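Local coordinates for ferripyochelin binding protein (Salmonella enterica subsp. enterica serovar Typhimurium, PDB 3R3R) that binds zinc on a left-handed beta-helix and, as a member of the gamma-class carbonic anhydrase family, may act as a carbonic anhydrase-like enzyme, at residues Val40-Leu45 with Thr61-Gly66; Glu88-Gly93 with Cys101-Arg106; Ala119-Asp124 with Lys137-Gly142; Ala129-Pro134 with Ser148-Ile153. All blocks are in the same frame, centred on the assembly; numbering follows the deposited sequence. Where two conformers were deposited one is given.

Contact 1 (Val40-Leu45 with Thr61-Gly66); sequences VGIWPL and TNIQDG
Trp-43 reaches from the coil of Val-40 to Leu-45 toward the backbone of Thr-61 to Gly-66, and its atoms can be followed outward in turn. CB lies 3.5 Å from Ile-63 O, with Asp-65 N a little farther off. CG is anti to the carbonyl carbon and beside the backbone N (chi1 -69°), which brings the indole alongside the oxygen that Trp-43 N already uses as its acceptor, Ile-63 O at 3.0 Å. CD1 comes to 3.3 Å from that same Ile-63 O, which meets the ring at its edge and in its plane. Further out, NE1 stops 3.9 Å from Asn-62 CB. The indole also packs on helix 158-182, where Tyr-171 makes an edge-to-face stack with it and Tyr-178 meets it with its plane nearly perpendicular.

Behind the indole runs a parallel ladder in direct register. Gly-41 N donates to Thr-61 O, and Ile-63 N returns a nearly straight bond to Gly-41 O (2.9 Å, 174° at the hydrogen). Past the strands, Gly-66 N reaches Pro-44 O. On the face carrying the isoleucines, Ile-42 and Ile-63 point the same way with nearly equal torsions, and CD1 of Ile-42 rests 3.6 Å from CG1 of Ile-63. At the turn, Pro-44 CD packs 3.3 Å from Asp-65 OD1, while the other oxygen, OD2, is hydrogen-bonded to His-94. Parallel strands stacked in register, with Ile-42 over Ile-63 on the inner face, are characteristic of the left-handed parallel beta-helix of the gamma-class carbonic anhydrases.

Contact 2 (Glu88-Gly93 with Cys101-Arg106); sequences EDVTVG and CTIGNR
Glu-88 to Val-90 meet Gly-104 to Arg-106 in a corner-to-corner contact between successive coils of the beta-helix, at the turns that follow strands 84-86 and 102-103. Corresponding positions lie above one another: Asp-89 and Arg-106 both take positive phi, 57° in each case, the mark of a left-handed turn residue. Two hydrogen bonds hold the corner. Asn-105 has CG anti to the carbonyl carbon (chi1 -54°), which brings its OD1 to Glu-88 N; that N-H donates to OD1 over 2.8 Å, almost straight at 173°, with the donor slightly tilted from the amide plane. Arg-106 N then donates to Glu-88 O at 2.9 Å. A CA-H...O contact adds to these, Arg-106 CA lying 3.3 Å from Asp-89 O.

On the inner side Val-90 is tucked in closely, its CG2 lying 3.1 Å from Gly-104 O and 4.1 Å from CG2 of Ile-103, which crosses it at a slant.

At the outer side the charges meet through water. Water 1 donates to Asp-89 OD2 (2.6 Å) and accepts from Arg-106 NH1 (3.0 Å), lying at the edge of the guanidinium and in its plane. The direct salt bridges run to neighbouring coils: Asp-89 OD1 and Glu-88 OE1 both reach Arg-60, and Arg-106 NE reaches Asp-124. The chemistry thus implies a charge network passed from coil to coil, in which the water-mediated link would let opposite charges temper each other without close contact.

Contact 3 (Ala119-Asp124 with Lys137-Gly142); sequences AIIEDD and KRLESG
Glu-122 reaches across to Arg-138 and Ser-141, forking its carboxylate between a side chain and a backbone N-H. Tight packing begins with the parallel ladder beneath it: Ile-120 N donates to Lys-137 O, Leu-139 N to Ile-120 O at 2.8 Å, and Glu-122 N to Leu-139 O. On the buried face CG1 of Ile-121 lies 4.2 Å from CD1 of Leu-139, whose side chain also touches Ile-127, Val-133 and Val-150. The turn is equally close: Ser-141 OG donates to Asp-123 O at 2.7 Å from above the carbonyl plane, and Gly-142 N bonds to Asp-124 O. Water 2 donates to both Ser-141 OG and Asp-124 OD2; Asp-124 OD1 is salt-bridged to Arg-106.

The face of Ile-120 and Arg-138 is the solvent side, yet polar bonds hold it. Here Glu-122 extends fully beyond CG (chi2 180°), carrying OE2 to 2.8 Å from Arg-138 NH1. This salt bridge uses the anti side of OE2 and lies close to the guanidinium plane, although the two flat groups are turned 60° apart. The bend of Arg-138 at chi3 (-74°) lays its guanidinium beside Ile-120, whose CG2 covers one face, offset toward the rim, while CD1 comes to 3.4 Å from NH2. OE1 takes Ser-141 N at 2.9 Å from above the carboxylate plane. Only the exposed ends of Lys-137 and Glu-140 are loose, leading away.

With a cation on one oxygen and a peptide N-H on the other, Glu-122 would be favoured in its ionised form, although Glu-140 OE2, 6.2 Å from Glu-122 OE1, probably opposes this weakly.

Contact 4 (Ala129-Pro134 with Ser148-Ile153); sequences AGSLVP and SPVKQI
Val-150 fits against Ser-131 to Val-133 at the last coil of the left-handed beta-helix, where strand 132-133, the outermost of its parallel sheet, is met by the chain that leads into strand 151-155. The latter strand runs antiparallel to 143-146, so the regular coiling ends here.

Hydrogen bonding is sparse. Val-150 N donates to Leu-132 O at 2.9 Å, and an angle of 139° at the hydrogen marks the bond as bent. The same oxygen also faces the CA of Pro-149 at 3.3 Å in a CA-H...O contact, so two consecutive residues converge on one carbonyl. Leu-132 has a further backbone bond to Gly-147, just before the second segment. Ser-131 OG is satisfied by the backbone of Gly-128 and Gly-147.

Apolar packing supplies most of the rest. CG1 of Val-150, anti to the carbonyl carbon (chi1 -70°), touches CB of Ser-131 at 3.6 Å and CG2 of Val-133 at 4.0 Å, the two valines meeting at a slant. Both valines also touch Leu-139 on strand 138-139, which joins this contact to the buried interior of the coil. Toward the surface the prolines cross at about a right angle, and Leu-132 CB rests 3.5 Å from Ser-148 OG; Pro-134 and Ser-148 were each modelled in two conformers, so both fits are less certain. The peptide bond before Pro-149 is cis, and one residue on, Val-150 CG1 lies 3.6 Å from Leu-132 O, the acceptor of its own N-H.

Overall arrangement
From the N terminus, contact 1 closes the coil 46-60 by pairing strands 41-42 and 62-63. Contact 2 follows in series, closing the short loop 94-100, and touches contact 1 where strands 62-63 and 91-92 neighbour each other in one sheet. Contact 3 closes the coil 125-136 and meets contact 2 through Asp-123 with Asn-105, carrying the stack onward across strands 102-103 and 120-121. Contact 4 closes the coil 135-147 and crosses contact 3, since their segments alternate along the chain; the two pack together around Ala-119, Val-133, Leu-139 and Val-150. Contacts 1 and 3 stand on opposite sides of the chain's centre, with their own centres about 22 Å apart.

Contact 1 (Val40-Leu45 with Thr61-Gly66)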
loop_
_atom_site.group_PDB
_atom_site.type_symbol
_atom_site.label_atom_id
_atom_site.label_comp_id
_atom_site.label_asym_id
_atom_site.label_seq_id
_atom_site.Cartn_x
_atom_site.Cartn_y
_atom_site.Cartn_z
ATOM N N VAL A 40 -10.812 -1.888 1.698
ATOM C CA VAL A 40 -9.436 -2.286 1.403
ATOM C C VAL A 40 -9.396 -3.770 1.042
ATOM O O VAL A 40 -10.113 -4.586 1.639
ATOM C CB VAL A 40 -8.511 -1.980 2.608
ATOM C CG1 VAL A 40 -7.178 -2.714 2.514
ATOM C CG2 VAL A 40 -8.250 -0.490 2.702
ATOM N N GLY A 41 -8.584 -4.117 0.047
ATOM C CA GLY A 41 -8.355 -5.507 -0.292
ATOM C C GLY A 41 -6.893 -5.854 -0.172
ATOM O O GLY A 41 -6.061 -5.225 -0.830
ATOM N N ILE A 42 -6.595 -6.854 0.656
ATOM C CA ILE A 42 -5.236 -7.375 0.824
ATOM C C ILE A 42 -5.221 -8.757 0.172
ATOM O O ILE A 42 -5.901 -9.688 0.618
ATOM C CB ILE A 42 -4.843 -7.488 2.312
ATOM C CG1 ILE A 42 -5.134 -6.191 3.081
ATOM C CG2 ILE A 42 -3.393 -7.978 2.447
ATOM C CD1 ILE A 42 -4.485 -4.969 2.515
ATOM N N TRP A 43 -4.475 -8.855 -0.922
ATOM C CA TRP A 43 -4.488 -10.011 -1.805
ATOM C C TRP A 43 -3.520 -11.104 -1.293
ATOM O O TRP A 43 -2.876 -10.915 -0.261
ATOM C CB TRP A 43 -4.221 -9.493 -3.241
ATOM C CG TRP A 43 -5.415 -8.691 -3.675
ATOM C CD1 TRP A 43 -5.711 -7.383 -3.363
ATOM C CD2 TRP A 43 -6.549 -9.196 -4.388
ATOM N NE1 TRP A 43 -6.949 -7.041 -3.876
ATOM C CE2 TRP A 43 -7.481 -8.141 -4.505
ATOM C CE3 TRP A 43 -6.859 -10.442 -4.954
ATOM C CZ2 TRP A 43 -8.703 -8.296 -5.167
ATOM C CZ3 TRP A 43 -8.070 -10.592 -5.606
ATOM C CH2 TRP A 43 -8.978 -9.526 -5.702
ATOM N N PRO A 44 -3.440 -12.261 -1.982
ATOM C CA PRO A 44 -2.629 -13.355 -1.424
ATOM C C PRO A 44 -1.139 -13.065 -1.233
ATOM O O PRO A 44 -0.504 -12.313 -1.991
ATOM C CB PRO A 44 -2.817 -14.488 -2.444
ATOM C CG PRO A 44 -4.220 -14.224 -3.021
ATOM C CD PRO A 44 -4.285 -12.712 -3.107
ATOM N N LEU A 45 -0.585 -13.722 -0.219
ATOM C CA LEU A 45 0.846 -13.713 0.081
ATOM C C LEU A 45 1.397 -12.294 0.194
ATOM O O LEU A 45 2.452 -11.971 -0.357
ATOM C CB LEU A 45 1.638 -14.566 -0.930
ATOM C CG LEU A 45 1.228 -16.052 -0.970
ATOM C CD1 LEU A 45 2.140 -16.844 -1.896
ATOM C CD2 LEU A 45 1.208 -16.701 0.421
ATOM N N THR A 61 -8.478 0.947 -1.208
ATOM C CA THR A 61 -7.117 0.706 -1.681
ATOM C C THR A 61 -6.825 -0.786 -1.730
ATOM O O THR A 61 -7.217 -1.536 -0.826
ATOM C CB THR A 61 -6.127 1.462 -0.780
ATOM O OG1 THR A 61 -6.212 2.849 -1.143
ATOM C CG2 THR A 61 -4.679 0.939 -0.892
ATOM N N ASN A 62 -6.180 -1.214 -2.821
ATOM C CA ASN A 62 -5.773 -2.596 -2.983
ATOM C C ASN A 62 -4.269 -2.734 -2.798
ATOM O O ASN A 62 -3.481 -1.918 -3.294
ATOM C CB ASN A 62 -6.249 -3.182 -4.325
ATOM C CG ASN A 62 -5.797 -2.374 -5.534
ATOM O OD1 ASN A 62 -6.467 -1.400 -5.966
ATOM N ND2 ASN A 62 -4.680 -2.771 -6.094
ATOM N N ILE A 63 -3.897 -3.769 -2.056
ATOM C CA ILE A 63 -2.514 -4.158 -1.891
ATOM C C ILE A 63 -2.366 -5.534 -2.531
ATOM O O ILE A 63 -2.831 -6.542 -1.989
ATOM C CB ILE A 63 -2.091 -4.229 -0.392
ATOM C CG1 ILE A 63 -2.434 -2.932 0.373
ATOM C CG2 ILE A 63 -0.600 -4.552 -0.296
ATOM C CD1 ILE A 63 -1.780 -1.687 -0.172
ATOM N N GLN A 64 -1.729 -5.567 -3.696
ATOM C CA GLN A 64 -1.744 -6.765 -4.520
ATOM C C GLN A 64 -0.717 -7.822 -4.120
ATOM O O GLN A 64 0.204 -7.590 -3.306
ATOM C CB GLN A 64 -1.624 -6.395 -5.996
ATOM C CG GLN A 64 -2.823 -5.635 -6.502
ATOM C CD GLN A 64 -2.612 -5.168 -7.937
ATOM O OE1 GLN A 64 -1.769 -5.725 -8.664
ATOM N NE2 GLN A 64 -3.378 -4.183 -8.362
ATOM N N ASP A 65 -0.910 -8.988 -4.724
ATOM C CA ASP A 65 -0.284 -10.235 -4.319
ATOM C C ASP A 65 1.219 -10.103 -4.238
ATOM O O ASP A 65 1.864 -9.551 -5.146
ATOM C CB ASP A 65 -0.576 -11.340 -5.353
ATOM C CG ASP A 65 -1.941 -11.199 -6.052
ATOM O OD1 ASP A 65 -2.760 -12.159 -5.996
ATOM O OD2 ASP A 65 -2.179 -10.160 -6.710
ATOM N N GLY A 66 1.797 -10.658 -3.177
ATOM C CA GLY A 66 3.248 -10.699 -3.051
ATOM C C GLY A 66 3.911 -9.421 -2.582
ATOM O O GLY A 66 5.129 -9.363 -2.517
#

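Contact 2 (Glu88-Gly93 with Cys101-Arg106)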
loop_
_atom_site.group_PDB
_atom_site.type_symbol
_atom_site.label_atom_id
_atom_site.label_comp_id
_atom_site.label_asym_id
_atom_site.label_seq_id
_atom_site.Cartn_x
_atom_site.Cartn_y
_atom_site.Cartn_z
ATOM N N GLU A 88 -6.489 6.898 -0.265
ATOM C CA GLU A 88 -7.689 6.249 -0.777
ATOM C C GLU A 88 -7.577 5.969 -2.274
ATOM O O GLU A 88 -6.895 6.700 -3.000
ATOM C CB GLU A 88 -8.908 7.154 -0.547
ATOM C CG GLU A 88 -9.072 7.550 0.902
ATOM C CD GLU A 88 -10.406 8.223 1.189
ATOM O OE1 GLU A 88 -11.023 8.814 0.280
ATOM O OE2 GLU A 88 -10.856 8.157 2.349
ATOM N N ASP A 89 -8.246 4.915 -2.741
ATOM C CA ASP A 89 -8.298 4.577 -4.172
ATOM C C ASP A 89 -6.904 4.376 -4.755
ATOM O O ASP A 89 -6.638 4.751 -5.901
ATOM C CB ASP A 89 -9.067 5.650 -4.960
ATOM C CG ASP A 89 -10.502 5.795 -4.488
ATOM O OD1 ASP A 89 -11.254 4.794 -4.529
ATOM O OD2 ASP A 89 -10.860 6.884 -4.011
ATOM N N VAL A 90 -6.020 3.799 -3.946
ATOM C CA VAL A 90 -4.654 3.512 -4.377
ATOM C C VAL A 90 -4.571 2.078 -4.881
ATOM O O VAL A 90 -5.171 1.174 -4.289
ATOM C CB VAL A 90 -3.638 3.750 -3.223
ATOM C CG1 VAL A 90 -2.248 3.247 -3.583
ATOM C CG2 VAL A 90 -3.588 5.235 -2.876
ATOM N N THR A 91 -3.818 1.883 -5.962
ATOM C CA THR A 91 -3.510 0.563 -6.481
ATOM C C THR A 91 -2.042 0.266 -6.246
ATOM O O THR A 91 -1.173 0.852 -6.894
ATOM C CB THR A 91 -3.857 0.508 -7.989
ATOM O OG1 THR A 91 -5.265 0.742 -8.154
ATOM C CG2 THR A 91 -3.513 -0.849 -8.601
ATOM N N VAL A 92 -1.767 -0.586 -5.262
ATOM C CA VAL A 92 -0.410 -1.066 -5.029
ATOM C C VAL A 92 -0.245 -2.382 -5.787
ATOM O O VAL A 92 -0.848 -3.391 -5.434
ATOM C CB VAL A 92 -0.104 -1.208 -3.516
ATOM C CG1 VAL A 92 1.278 -1.833 -3.291
ATOM C CG2 VAL A 92 -0.234 0.161 -2.828
ATOM N N GLY A 93 0.564 -2.343 -6.842
ATOM C CA GLY A 93 0.696 -3.465 -7.745
ATOM C C GLY A 93 1.311 -4.702 -7.130
ATOM O O GLY A 93 1.860 -4.683 -6.019
ATOM N N CYS A 101 6.969 5.148 3.607
ATOM C CA CYS A 101 6.694 6.236 2.679
ATOM C C CYS A 101 5.272 6.769 2.865
ATOM O O CYS A 101 4.488 6.216 3.658
ATOM C CB CYS A 101 6.928 5.766 1.242
ATOM S SG CYS A 101 5.977 4.281 0.784
ATOM N N THR A 102 4.962 7.847 2.150
ATOM C CA THR A 102 3.626 8.427 2.155
ATOM C C THR A 102 3.112 8.434 0.731
ATOM O O THR A 102 3.789 8.932 -0.178
ATOM C CB THR A 102 3.668 9.867 2.684
ATOM O OG1 THR A 102 4.171 9.837 4.014
ATOM C CG2 THR A 102 2.274 10.520 2.694
ATOM N N ILE A 103 1.930 7.857 0.536
ATOM C CA ILE A 103 1.309 7.800 -0.770
ATOM C C ILE A 103 -0.049 8.467 -0.669
ATOM O O ILE A 103 -0.811 8.170 0.239
ATOM C CB ILE A 103 1.144 6.351 -1.230
ATOM C CG1 ILE A 103 2.515 5.683 -1.293
ATOM C CG2 ILE A 103 0.400 6.302 -2.568
ATOM C CD1 ILE A 103 2.471 4.234 -1.708
ATOM N N GLY A 104 -0.334 9.385 -1.586
ATOM C CA GLY A 104 -1.594 10.106 -1.586
ATOM C C GLY A 104 -2.719 9.266 -2.142
ATOM O O GLY A 104 -2.678 8.045 -2.113
ATOM N N ASN A 105 -3.749 9.940 -2.634
ATOM C CA ASN A 105 -4.927 9.278 -3.174
ATOM C C ASN A 105 -4.812 9.048 -4.673
ATOM O O ASN A 105 -4.180 9.840 -5.372
ATOM C CB ASN A 105 -6.164 10.154 -2.936
ATOM C CG ASN A 105 -6.350 10.537 -1.484
ATOM O OD1 ASN A 105 -6.231 9.709 -0.583
ATOM N ND2 ASN A 105 -6.652 11.803 -1.251
ATOM N N ARG A 106 -5.416 7.974 -5.176
ATOM C CA ARG A 106 -5.450 7.729 -6.635
ATOM C C ARG A 106 -4.020 7.676 -7.196
ATOM O O ARG A 106 -3.630 8.432 -8.088
ATOM C CB ARG A 106 -6.308 8.772 -7.376
ATOM C CG ARG A 106 -7.751 8.832 -6.858
ATOM C CD ARG A 106 -8.535 9.950 -7.549
ATOM N NE ARG A 106 -7.836 11.223 -7.427
ATOM C CZ ARG A 106 -7.863 12.000 -6.349
ATOM N NH1 ARG A 106 -8.604 11.669 -5.294
ATOM N NH2 ARG A 106 -7.152 13.116 -6.332
HETATM O O HOH W 1 -10.159 9.313 -4.358
#

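Contact 3 (Ala119-Asp124 with Lys137-Gly142)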
loop_
_atom_site.group_PDB
_atom_site.type_symbol
_atom_site.label_atom_id
_atom_site.label_comp_id
_atom_site.label_asym_id
_atom_site.label_seq_id
_atom_site.Cartn_x
_atom_site.Cartn_y
_atom_site.Cartn_z
ATOM N N ALA A 119 9.824 8.930 1.210
ATOM C CA ALA A 119 9.314 9.348 -0.092
ATOM C C ALA A 119 7.872 9.833 0.076
ATOM O O ALA A 119 7.138 9.343 0.946
ATOM C CB ALA A 119 9.383 8.205 -1.110
ATOM N N ILE A 120 7.484 10.804 -0.744
ATOM C CA ILE A 120 6.140 11.357 -0.717
ATOM C C ILE A 120 5.608 11.340 -2.131
ATOM O O ILE A 120 6.140 12.019 -3.001
ATOM C CB ILE A 120 6.136 12.797 -0.180
ATOM C CG1 ILE A 120 6.656 12.826 1.263
ATOM C CG2 ILE A 120 4.739 13.368 -0.258
ATOM C CD1 ILE A 120 6.931 14.208 1.785
ATOM N N ILE A 121 4.586 10.525 -2.372
ATOM C CA ILE A 121 3.975 10.448 -3.690
ATOM C C ILE A 121 2.666 11.217 -3.607
ATOM O O ILE A 121 1.787 10.869 -2.818
ATOM C CB ILE A 121 3.720 8.994 -4.123
ATOM C CG1 ILE A 121 5.021 8.180 -4.069
ATOM C CG2 ILE A 121 3.138 8.996 -5.539
ATOM C CD1 ILE A 121 4.851 6.717 -4.433
ATOM N N GLU A 122 2.555 12.291 -4.372
ATOM C CA GLU A 122 1.343 13.097 -4.348
ATOM C C GLU A 122 0.168 12.382 -5.045
ATOM O O GLU A 122 0.329 11.290 -5.616
ATOM C CB GLU A 122 1.642 14.459 -4.968
ATOM C CG GLU A 122 2.690 15.248 -4.163
ATOM C CD GLU A 122 3.011 16.618 -4.761
ATOM O OE1 GLU A 122 2.375 16.998 -5.765
ATOM O OE2 GLU A 122 3.908 17.314 -4.232
ATOM N N ASP A 123 -1.022 12.975 -4.975
ATOM C CA ASP A 123 -2.212 12.362 -5.562
ATOM C C ASP A 123 -2.069 12.250 -7.080
ATOM O O ASP A 123 -1.350 13.035 -7.698
ATOM C CB ASP A 123 -3.456 13.226 -5.285
ATOM C CG ASP A 123 -3.731 13.457 -3.803
ATOM O OD1 ASP A 123 -3.302 12.696 -2.926
ATOM O OD2 ASP A 123 -4.460 14.417 -3.518
ATOM N N ASP A 124 -2.800 11.315 -7.689
ATOM C CA ASP A 124 -2.922 11.247 -9.156
ATOM C C ASP A 124 -1.553 11.047 -9.815
ATOM O O ASP A 124 -1.141 11.820 -10.688
ATOM C CB ASP A 124 -3.618 12.490 -9.712
ATOM C CG ASP A 124 -5.036 12.634 -9.196
ATOM O OD1 ASP A 124 -5.809 11.669 -9.330
ATOM O OD2 ASP A 124 -5.372 13.694 -8.628
ATOM N N LYS A 137 12.305 11.167 -1.694
ATOM C CA LYS A 137 11.927 11.714 -2.997
ATOM C C LYS A 137 10.451 12.108 -3.028
ATOM O O LYS A 137 9.599 11.318 -2.631
ATOM C CB LYS A 137 12.176 10.659 -4.073
ATOM C CG LYS A 137 11.808 11.031 -5.497
ATOM C CD LYS A 137 12.814 11.943 -6.135
ATOM C CE LYS A 137 12.470 12.116 -7.618
ATOM N NZ LYS A 137 13.462 12.971 -8.323
ATOM N N ARG A 138 10.157 13.318 -3.502
ATOM C CA ARG A 138 8.781 13.770 -3.688
ATOM C C ARG A 138 8.400 13.608 -5.158
ATOM O O ARG A 138 9.122 14.094 -6.032
ATOM C CB ARG A 138 8.631 15.239 -3.260
ATOM C CG ARG A 138 7.249 15.811 -3.550
ATOM C CD ARG A 138 7.116 17.241 -3.053
ATOM N NE ARG A 138 6.996 17.284 -1.598
ATOM C CZ ARG A 138 5.855 17.131 -0.927
ATOM N NH1 ARG A 138 4.711 16.920 -1.573
ATOM N NH2 ARG A 138 5.862 17.176 0.399
ATOM N N LEU A 139 7.277 12.938 -5.426
ATOM C CA LEU A 139 6.765 12.782 -6.785
ATOM C C LEU A 139 5.555 13.686 -6.959
ATOM O O LEU A 139 4.537 13.534 -6.287
ATOM C CB LEU A 139 6.356 11.337 -7.063
ATOM C CG LEU A 139 7.474 10.304 -6.906
ATOM C CD1 LEU A 139 7.124 9.014 -7.621
ATOM C CD2 LEU A 139 8.808 10.835 -7.401
ATOM N N GLU A 140 5.691 14.630 -7.875
ATOM C CA GLU A 140 4.701 15.655 -8.160
ATOM C C GLU A 140 3.415 15.073 -8.758
ATOM O O GLU A 140 3.457 14.240 -9.671
ATOM C CB GLU A 140 5.358 16.623 -9.165
ATOM C CG GLU A 140 4.581 17.803 -9.604
ATOM C CD GLU A 140 5.409 18.796 -10.439
ATOM O OE1 GLU A 140 6.504 18.471 -10.978
ATOM O OE2 GLU A 140 4.926 19.922 -10.576
ATOM N N SER A 141 2.279 15.586 -8.295
ATOM C CA SER A 141 0.966 15.146 -8.747
ATOM C C SER A 141 0.777 15.278 -10.260
ATOM O O SER A 141 1.189 16.278 -10.856
ATOM C CB SER A 141 -0.107 15.958 -8.017
ATOM O OG SER A 141 -1.386 15.584 -8.465
ATOM N N GLY A 142 0.162 14.271 -10.881
ATOM C CA GLY A 142 -0.272 14.380 -12.263
ATOM C C GLY A 142 0.704 13.921 -13.327
ATOM O O GLY A 142 0.497 14.197 -14.505
HETATM O O HOH W 2 -4.292 15.912 -7.591
#

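Contact 4 (Ala129-Pro134 with Ser148-Ile153)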
loop_
_atom_site.group_PDB
_atom_site.type_symbol
_atom_site.label_atom_id
_atom_site.label_comp_id
_atom_site.label_asym_id
_atom_site.label_seq_id
_atom_site.Cartn_x
_atom_site.Cartn_y
_atom_site.Cartn_z
ATOM N N ALA A 129 6.028 -0.121 -13.787
ATOM C CA ALA A 129 6.509 -1.378 -13.223
ATOM C C ALA A 129 8.025 -1.360 -13.046
ATOM O O ALA A 129 8.756 -0.794 -13.861
ATOM C CB ALA A 129 6.107 -2.527 -14.125
ATOM N N GLY A 130 8.500 -2.007 -11.989
ATOM C CA GLY A 130 9.929 -2.188 -11.791
ATOM C C GLY A 130 10.692 -0.927 -11.419
ATOM O O GLY A 130 11.914 -0.885 -11.570
ATOM N N SER A 131 10.004 0.090 -10.912
ATOM C CA SER A 131 10.667 1.349 -10.577
ATOM C C SER A 131 11.221 1.366 -9.158
ATOM O O SER A 131 10.864 0.525 -8.322
ATOM C CB SER A 131 9.664 2.485 -10.709
ATOM O OG SER A 131 9.252 2.665 -12.058
ATOM N N LEU A 132 12.079 2.337 -8.890
ATOM C CA LEU A 132 12.583 2.546 -7.542
ATOM C C LEU A 132 12.449 4.028 -7.205
ATOM O O LEU A 132 12.987 4.866 -7.910
ATOM C CB LEU A 132 14.036 2.062 -7.417
ATOM C CG LEU A 132 14.583 2.102 -5.987
ATOM C CD1 LEU A 132 15.610 1.010 -5.758
ATOM C CD2 LEU A 132 15.156 3.441 -5.740
ATOM N N VAL A 133 11.751 4.316 -6.114
ATOM C CA VAL A 133 11.593 5.686 -5.636
ATOM C C VAL A 133 12.482 5.832 -4.405
ATOM O O VAL A 133 12.208 5.213 -3.379
ATOM C CB VAL A 133 10.129 5.991 -5.269
ATOM C CG1 VAL A 133 9.991 7.417 -4.776
ATOM C CG2 VAL A 133 9.178 5.705 -6.443
ATOM N N PRO A 134 13.578 6.614 -4.523
ATOM C CA PRO A 134 14.553 6.772 -3.434
ATOM C C PRO A 134 13.990 7.383 -2.160
ATOM O O PRO A 134 12.921 8.004 -2.163
ATOM C CB PRO A 134 15.585 7.742 -4.028
ATOM C CG PRO A 134 15.555 7.466 -5.446
ATOM C CD PRO A 134 14.094 7.200 -5.775
ATOM N N SER A 148 14.720 3.206 -12.364
ATOM C CA SER A 148 15.410 2.912 -11.116
ATOM C C SER A 148 16.736 3.700 -11.063
ATOM O O SER A 148 17.737 3.262 -11.629
ATOM C CB SER A 148 15.656 1.403 -11.025
ATOM O OG SER A 148 16.391 1.070 -9.871
ATOM N N PRO A 149 16.751 4.868 -10.385
ATOM C CA PRO A 149 15.644 5.532 -9.693
ATOM C C PRO A 149 14.716 6.245 -10.684
ATOM O O PRO A 149 15.084 6.516 -11.839
ATOM C CB PRO A 149 16.362 6.552 -8.797
ATOM C CG PRO A 149 17.557 6.935 -9.587
ATOM C CD PRO A 149 17.997 5.660 -10.303
ATOM N N VAL A 150 13.510 6.561 -10.235
ATOM C CA VAL A 150 12.529 7.107 -11.165
ATOM C C VAL A 150 12.933 8.454 -11.734
ATOM O O VAL A 150 13.578 9.262 -11.071
ATOM C CB VAL A 150 11.127 7.282 -10.528
ATOM C CG1 VAL A 150 10.474 5.935 -10.257
ATOM C CG2 VAL A 150 11.180 8.170 -9.257
ATOM N N LYS A 151 12.474 8.693 -12.951
ATOM C CA LYS A 151 12.529 9.993 -13.598
ATOM C C LYS A 151 11.092 10.395 -13.893
ATOM O O LYS A 151 10.268 9.566 -14.151
ATOM C CB LYS A 151 13.278 9.911 -14.926
ATOM C CG LYS A 151 14.714 9.466 -14.800
ATOM C CD LYS A 151 15.458 10.389 -13.890
ATOM C CE LYS A 151 16.991 10.226 -14.013
ATOM N NZ LYS A 151 17.597 9.140 -13.195
ATOM N N GLN A 152 10.818 11.694 -13.851
ATOM C CA GLN A 152 9.517 12.214 -14.260
ATOM C C GLN A 152 9.480 12.206 -15.776
ATOM O O GLN A 152 10.278 12.893 -16.412
ATOM C CB GLN A 152 9.337 13.640 -13.751
ATOM C CG GLN A 152 7.916 14.149 -13.926
ATOM C CD GLN A 152 7.764 15.598 -13.538
ATOM O OE1 GLN A 152 7.285 15.929 -12.448
ATOM N NE2 GLN A 152 8.174 16.476 -14.429
ATOM N N ILE A 153 8.566 11.442 -16.365
ATOM C CA ILE A 153 8.561 11.229 -17.811
ATOM C C ILE A 153 7.715 12.285 -18.519
ATOM O O ILE A 153 8.179 12.931 -19.466
ATOM C CB ILE A 153 8.034 9.809 -18.162
ATOM C CG1 ILE A 153 8.820 8.738 -17.402
ATOM C CG2 ILE A 153 8.091 9.546 -19.665
ATOM C CD1 ILE A 153 10.287 8.758 -17.704
#